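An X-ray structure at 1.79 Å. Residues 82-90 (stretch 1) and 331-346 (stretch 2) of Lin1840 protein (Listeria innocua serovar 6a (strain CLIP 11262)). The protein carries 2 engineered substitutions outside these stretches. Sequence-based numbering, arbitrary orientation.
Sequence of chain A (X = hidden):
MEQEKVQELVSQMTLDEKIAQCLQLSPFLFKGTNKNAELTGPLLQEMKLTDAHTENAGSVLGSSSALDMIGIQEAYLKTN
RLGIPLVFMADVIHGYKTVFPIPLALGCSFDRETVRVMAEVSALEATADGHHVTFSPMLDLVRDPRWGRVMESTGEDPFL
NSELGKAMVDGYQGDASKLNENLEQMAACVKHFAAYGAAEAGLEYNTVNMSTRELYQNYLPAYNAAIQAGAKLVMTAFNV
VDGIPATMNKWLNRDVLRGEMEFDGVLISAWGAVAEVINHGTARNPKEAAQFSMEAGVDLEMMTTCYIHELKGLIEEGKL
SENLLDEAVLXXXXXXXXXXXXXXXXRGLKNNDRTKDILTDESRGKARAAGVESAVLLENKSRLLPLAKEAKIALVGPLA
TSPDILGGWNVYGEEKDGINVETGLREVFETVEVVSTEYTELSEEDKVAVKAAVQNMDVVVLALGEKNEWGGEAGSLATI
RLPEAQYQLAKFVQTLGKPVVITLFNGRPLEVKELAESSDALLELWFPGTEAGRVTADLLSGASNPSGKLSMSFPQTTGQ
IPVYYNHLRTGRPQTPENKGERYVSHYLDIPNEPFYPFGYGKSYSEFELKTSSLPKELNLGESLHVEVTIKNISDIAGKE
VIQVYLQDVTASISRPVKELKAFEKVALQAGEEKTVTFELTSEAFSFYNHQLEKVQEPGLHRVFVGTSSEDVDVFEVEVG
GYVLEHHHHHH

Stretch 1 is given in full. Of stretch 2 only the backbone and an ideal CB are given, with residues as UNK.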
# COMPACT_ATOMS: atom_id res chain seq x y z
N LEU A 82 23.43 42.72 -16.68
CA LEU A 82 24.71 42.03 -16.82
C LEU A 82 24.85 41.06 -17.98
O LEU A 82 25.94 40.53 -18.19
CB LEU A 82 25.11 41.31 -15.51
CG LEU A 82 25.25 42.21 -14.28
CD1 LEU A 82 25.35 41.36 -13.01
CD2 LEU A 82 26.48 43.11 -14.40
N GLY A 83 23.78 40.87 -18.78
CA GLY A 83 23.89 40.02 -19.96
C GLY A 83 23.79 38.54 -19.63
O GLY A 83 24.47 37.73 -20.22
N ILE A 84 22.94 38.23 -18.67
CA ILE A 84 22.73 36.81 -18.23
C ILE A 84 21.52 36.25 -18.98
O ILE A 84 20.35 36.63 -18.66
CB ILE A 84 22.53 36.69 -16.72
CG1 ILE A 84 23.72 37.25 -15.95
CG2 ILE A 84 22.45 35.22 -16.30
CD1 ILE A 84 23.41 37.39 -14.46
N PRO A 85 21.78 35.44 -20.03
CA PRO A 85 20.68 34.92 -20.83
C PRO A 85 19.80 33.99 -20.05
O PRO A 85 20.23 33.41 -19.05
CB PRO A 85 21.37 34.10 -21.96
CG PRO A 85 22.79 34.39 -21.83
CD PRO A 85 23.04 34.80 -20.40
N LEU A 86 18.56 33.89 -20.50
CA LEU A 86 17.60 32.91 -19.98
C LEU A 86 17.94 31.50 -20.37
O LEU A 86 18.48 31.24 -21.45
CB LEU A 86 16.21 33.20 -20.54
CG LEU A 86 15.53 34.45 -19.98
CD1 LEU A 86 14.46 34.90 -20.88
CD2 LEU A 86 14.97 34.17 -18.60
N VAL A 87 17.61 30.56 -19.48
CA VAL A 87 17.67 29.14 -19.87
C VAL A 87 16.23 28.63 -20.06
O VAL A 87 15.35 29.01 -19.29
CB VAL A 87 18.49 28.23 -18.85
CG1 VAL A 87 17.97 28.37 -17.41
CG2 VAL A 87 18.55 26.82 -19.39
N PHE A 88 16.00 27.88 -21.15
CA PHE A 88 14.67 27.42 -21.61
C PHE A 88 14.56 25.92 -21.39
O PHE A 88 15.39 25.13 -21.90
CB PHE A 88 14.52 27.71 -23.11
CG PHE A 88 14.27 29.18 -23.42
CD1 PHE A 88 15.33 30.11 -23.38
CD2 PHE A 88 12.98 29.62 -23.69
CE1 PHE A 88 15.06 31.44 -23.63
CE2 PHE A 88 12.70 30.95 -23.98
CZ PHE A 88 13.75 31.88 -23.92
N MET A 89 13.54 25.54 -20.65
CA MET A 89 13.30 24.16 -20.31
C MET A 89 11.91 23.71 -20.77
O MET A 89 10.96 24.54 -20.91
CB MET A 89 13.37 24.02 -18.80
CG MET A 89 14.57 24.67 -18.16
SD MET A 89 14.99 23.99 -16.56
CE MET A 89 16.20 25.18 -16.06
N ALA A 90 11.77 22.40 -21.03
CA ALA A 90 10.47 21.93 -21.54
C ALA A 90 10.27 20.47 -21.20
O ALA A 90 11.22 19.75 -20.89
CB ALA A 90 10.43 22.12 -23.04
N UNK A 331 25.16 27.82 -9.32
CA UNK A 331 24.70 26.66 -10.08
C UNK A 331 23.90 26.98 -11.39
O UNK A 331 24.13 26.35 -12.47
CB UNK A 331 23.83 25.81 -9.16
N UNK A 332 23.03 27.96 -11.31
CA UNK A 332 22.22 28.43 -12.45
C UNK A 332 23.17 28.95 -13.56
O UNK A 332 23.05 28.64 -14.73
CB UNK A 332 21.25 29.52 -12.01
N UNK A 333 24.13 29.79 -13.15
CA UNK A 333 25.03 30.36 -14.14
C UNK A 333 25.91 29.26 -14.74
O UNK A 333 26.13 29.27 -15.98
CB UNK A 333 25.89 31.46 -13.52
N UNK A 334 26.36 28.28 -13.93
CA UNK A 334 27.18 27.13 -14.42
C UNK A 334 26.39 26.31 -15.45
O UNK A 334 26.92 26.00 -16.45
CB UNK A 334 27.60 26.23 -13.26
N UNK A 335 25.10 26.03 -15.21
CA UNK A 335 24.24 25.40 -16.24
C UNK A 335 24.22 26.20 -17.54
O UNK A 335 24.36 25.62 -18.64
CB UNK A 335 22.81 25.25 -15.72
N UNK A 336 24.06 27.52 -17.40
CA UNK A 336 23.94 28.34 -18.57
C UNK A 336 25.26 28.28 -19.31
O UNK A 336 25.29 28.19 -20.55
CB UNK A 336 23.56 29.78 -18.21
N UNK A 337 26.35 28.27 -18.55
CA UNK A 337 27.70 28.17 -19.17
C UNK A 337 27.96 26.84 -19.87
O UNK A 337 28.48 26.82 -20.98
CB UNK A 337 28.78 28.38 -18.10
N UNK A 338 27.50 25.73 -19.25
CA UNK A 338 27.56 24.41 -19.79
C UNK A 338 26.84 24.32 -21.11
O UNK A 338 27.26 23.57 -21.97
CB UNK A 338 26.98 23.40 -18.79
N UNK A 339 25.76 25.08 -21.27
CA UNK A 339 24.94 25.09 -22.52
C UNK A 339 25.51 26.09 -23.57
O UNK A 339 25.03 26.19 -24.68
CB UNK A 339 23.49 25.46 -22.19
N UNK A 340 26.57 26.82 -23.21
CA UNK A 340 27.21 27.74 -24.16
C UNK A 340 26.49 29.07 -24.30
O UNK A 340 26.79 29.85 -25.23
CB UNK A 340 27.30 27.08 -25.54
N UNK A 341 25.57 29.38 -23.38
CA UNK A 341 24.70 30.55 -23.51
C UNK A 341 25.42 31.86 -23.45
O UNK A 341 24.90 32.83 -23.97
CB UNK A 341 23.63 30.53 -22.42
N UNK A 342 26.57 31.91 -22.76
CA UNK A 342 27.32 33.19 -22.73
C UNK A 342 28.06 33.54 -24.03
O UNK A 342 28.44 34.69 -24.23
CB UNK A 342 28.34 33.15 -21.59
N UNK A 343 28.26 32.55 -24.88
CA UNK A 343 28.85 32.73 -26.24
C UNK A 343 27.74 32.82 -27.29
O UNK A 343 27.78 33.68 -28.12
CB UNK A 343 29.80 31.58 -26.58
N UNK A 344 26.69 31.99 -27.15
CA UNK A 344 25.54 31.99 -28.04
C UNK A 344 24.27 31.75 -27.26
O UNK A 344 23.94 30.60 -26.96
CB UNK A 344 25.70 30.93 -29.13
N UNK A 345 23.56 32.83 -26.92
CA UNK A 345 22.34 32.72 -26.12
C UNK A 345 21.16 32.11 -26.89
O UNK A 345 20.15 31.84 -26.27
CB UNK A 345 21.95 34.10 -25.60
N UNK A 346 21.29 31.95 -28.21
CA UNK A 346 20.28 31.34 -29.06
C UNK A 346 20.55 29.90 -29.42
O UNK A 346 19.80 29.31 -30.21
CB UNK A 346 20.14 32.15 -30.35

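Position 331 lies in a helix running to 338, out of reach of stretch 1, which therefore sets no preference; it is Arg331, bonded elsewhere in the structure. At 332 the CA-to-CB bond points sideways, so only a long side chain could come near the apolar Val87. Met332 does, its CE 4.1 Å from Val87 CG1. Position 333 is also sideways, with the methyls of Ile84 as the apolar offering; a branched aliphatic or a methionine would suit. It is Leu333, whose CD1 lies 3.8 Å from Ile84 CG2. Position 334 is out of reach and is Asn334.

Position 335 points toward stretch 1, yet its ideal CB has nothing within 5.5 Å, leaving room for a medium or large apolar group opposite Val87 and Met89. Leu335 (chi1 t, chi2 p) places CD2 4.2 Å from Met89 CE and 4.4 Å from Val87 CG2.

Position 336 also points toward stretch 1, its ideal CB 5.0 Å from Pro85 O and 5.3 Å from Val87 CB. An apolar residue could pack on the valine, but the carbonyl favours a donor, and a long chain could serve both. The residue is Lys336: its aliphatic part passes Val87, with CE 3.6 Å from Val87 CG1, and NZ donates a 2.8 Å hydrogen bond to Pro85 O.

Positions 337 and 338 are out of reach, and polar residues are as suitable as any; they are Asn337 and Asp338. Position 339 points toward Val87 across a gap that a medium aliphatic could span, and Leu339 brings CD1 to 3.8 Å from Val87 CG2.

At 340, phi/psi of 81/14 would jam a CB against the preceding carbonyl O, which calls for glycine. Gly340 ends the helix in a Schellman motif.

At 341 the ideal CB is 4.0 Å from Pro85 CG and 5.3 Å from Leu86 O, so an apolar side chain is expected. Leu341 packs CB 4.0 Å from Pro85 CG and CD1 4.3 Å from Val87 CB.

Position 342 points sideways, and a long or aromatic group is needed to reach Pro85. Phe342 brings CE1 to 3.7 Å from Pro85 CD, while Gly83 O lies at the ring edge, 4.1 Å from the same CE1.

Positions 343 and 344 meet nothing of stretch 1 and are Glu343 and Asp344. At 345, phi of -72° permits proline, and the ideal CB, 3.7 Å from Pro85 CB, favours a compact apolar residue. Pro345 sets its CB 3.8 Å from Pro85 CB. Position 346, out of reach, is Tyr346, whose N donates a 3.0 Å hydrogen bond to Asp344 OD1.

Stretch 2 (331-346) RMLNLKNDLGLFEDPY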
# COMPACT_ATOMS: atom_id res chain seq x y z
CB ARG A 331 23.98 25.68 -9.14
CG ARG A 331 24.93 25.02 -8.16
CD ARG A 331 24.31 23.85 -7.35
NE ARG A 331 23.36 24.30 -6.37
CZ ARG A 331 23.61 24.57 -5.08
NH1 ARG A 331 22.64 24.95 -4.27
NH2 ARG A 331 24.83 24.40 -4.60
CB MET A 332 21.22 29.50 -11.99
CG MET A 332 19.95 28.98 -11.29
SD MET A 332 18.91 28.06 -12.49
CE MET A 332 18.25 29.47 -13.43
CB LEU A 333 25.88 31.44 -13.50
CG LEU A 333 25.30 32.84 -13.42
CD1 LEU A 333 23.83 33.06 -13.54
CD2 LEU A 333 25.99 33.68 -12.35
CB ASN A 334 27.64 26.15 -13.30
CG ASN A 334 28.86 26.65 -12.54
OD1 ASN A 334 29.54 27.55 -12.99
ND2 ASN A 334 29.09 26.10 -11.37
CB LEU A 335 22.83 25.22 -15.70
CG LEU A 335 21.78 24.71 -16.70
CD1 LEU A 335 22.16 23.37 -17.29
CD2 LEU A 335 20.40 24.66 -16.07
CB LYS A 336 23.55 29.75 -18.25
CG LYS A 336 22.18 29.87 -17.66
CD LYS A 336 21.78 31.20 -17.12
CE LYS A 336 20.26 31.17 -16.95
NZ LYS A 336 19.66 32.42 -16.46
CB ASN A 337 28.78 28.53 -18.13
CG ASN A 337 30.13 28.91 -18.74
OD1 ASN A 337 30.22 29.52 -19.83
ND2 ASN A 337 31.16 28.57 -18.04
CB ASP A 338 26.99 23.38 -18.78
CG ASP A 338 27.91 23.16 -17.56
OD1 ASP A 338 29.06 23.66 -17.52
OD2 ASP A 338 27.50 22.46 -16.64
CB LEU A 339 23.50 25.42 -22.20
CG LEU A 339 22.76 24.37 -21.36
CD1 LEU A 339 21.59 25.01 -20.66
CD2 LEU A 339 22.31 23.28 -22.30
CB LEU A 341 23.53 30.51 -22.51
CG LEU A 341 22.69 29.24 -22.73
CD1 LEU A 341 21.58 29.29 -21.62
CD2 LEU A 341 22.09 29.11 -24.14
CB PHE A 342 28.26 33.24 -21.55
CG PHE A 342 27.55 33.22 -20.23
CD1 PHE A 342 26.87 34.34 -19.80
CD2 PHE A 342 27.57 32.08 -19.42
CE1 PHE A 342 26.26 34.37 -18.61
CE2 PHE A 342 26.92 32.10 -18.21
CZ PHE A 342 26.24 33.23 -17.81
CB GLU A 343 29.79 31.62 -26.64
CG GLU A 343 31.08 31.52 -25.85
CD GLU A 343 30.86 31.05 -24.43
OE1 GLU A 343 30.24 29.97 -24.21
OE2 GLU A 343 31.35 31.77 -23.55
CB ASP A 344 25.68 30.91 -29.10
CG ASP A 344 24.50 30.85 -30.07
OD1 ASP A 344 23.63 31.75 -30.06
OD2 ASP A 344 24.45 29.89 -30.89
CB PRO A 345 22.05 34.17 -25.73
CG PRO A 345 22.84 35.01 -26.65
CD PRO A 345 23.91 34.23 -27.26
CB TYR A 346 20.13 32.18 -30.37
CG TYR A 346 19.79 33.62 -30.03
CD1 TYR A 346 18.51 33.97 -29.66
CD2 TYR A 346 20.76 34.63 -30.07
CE1 TYR A 346 18.20 35.25 -29.26
CE2 TYR A 346 20.46 35.91 -29.66
CZ TYR A 346 19.18 36.22 -29.27
OH TYR A 346 18.87 37.47 -28.91
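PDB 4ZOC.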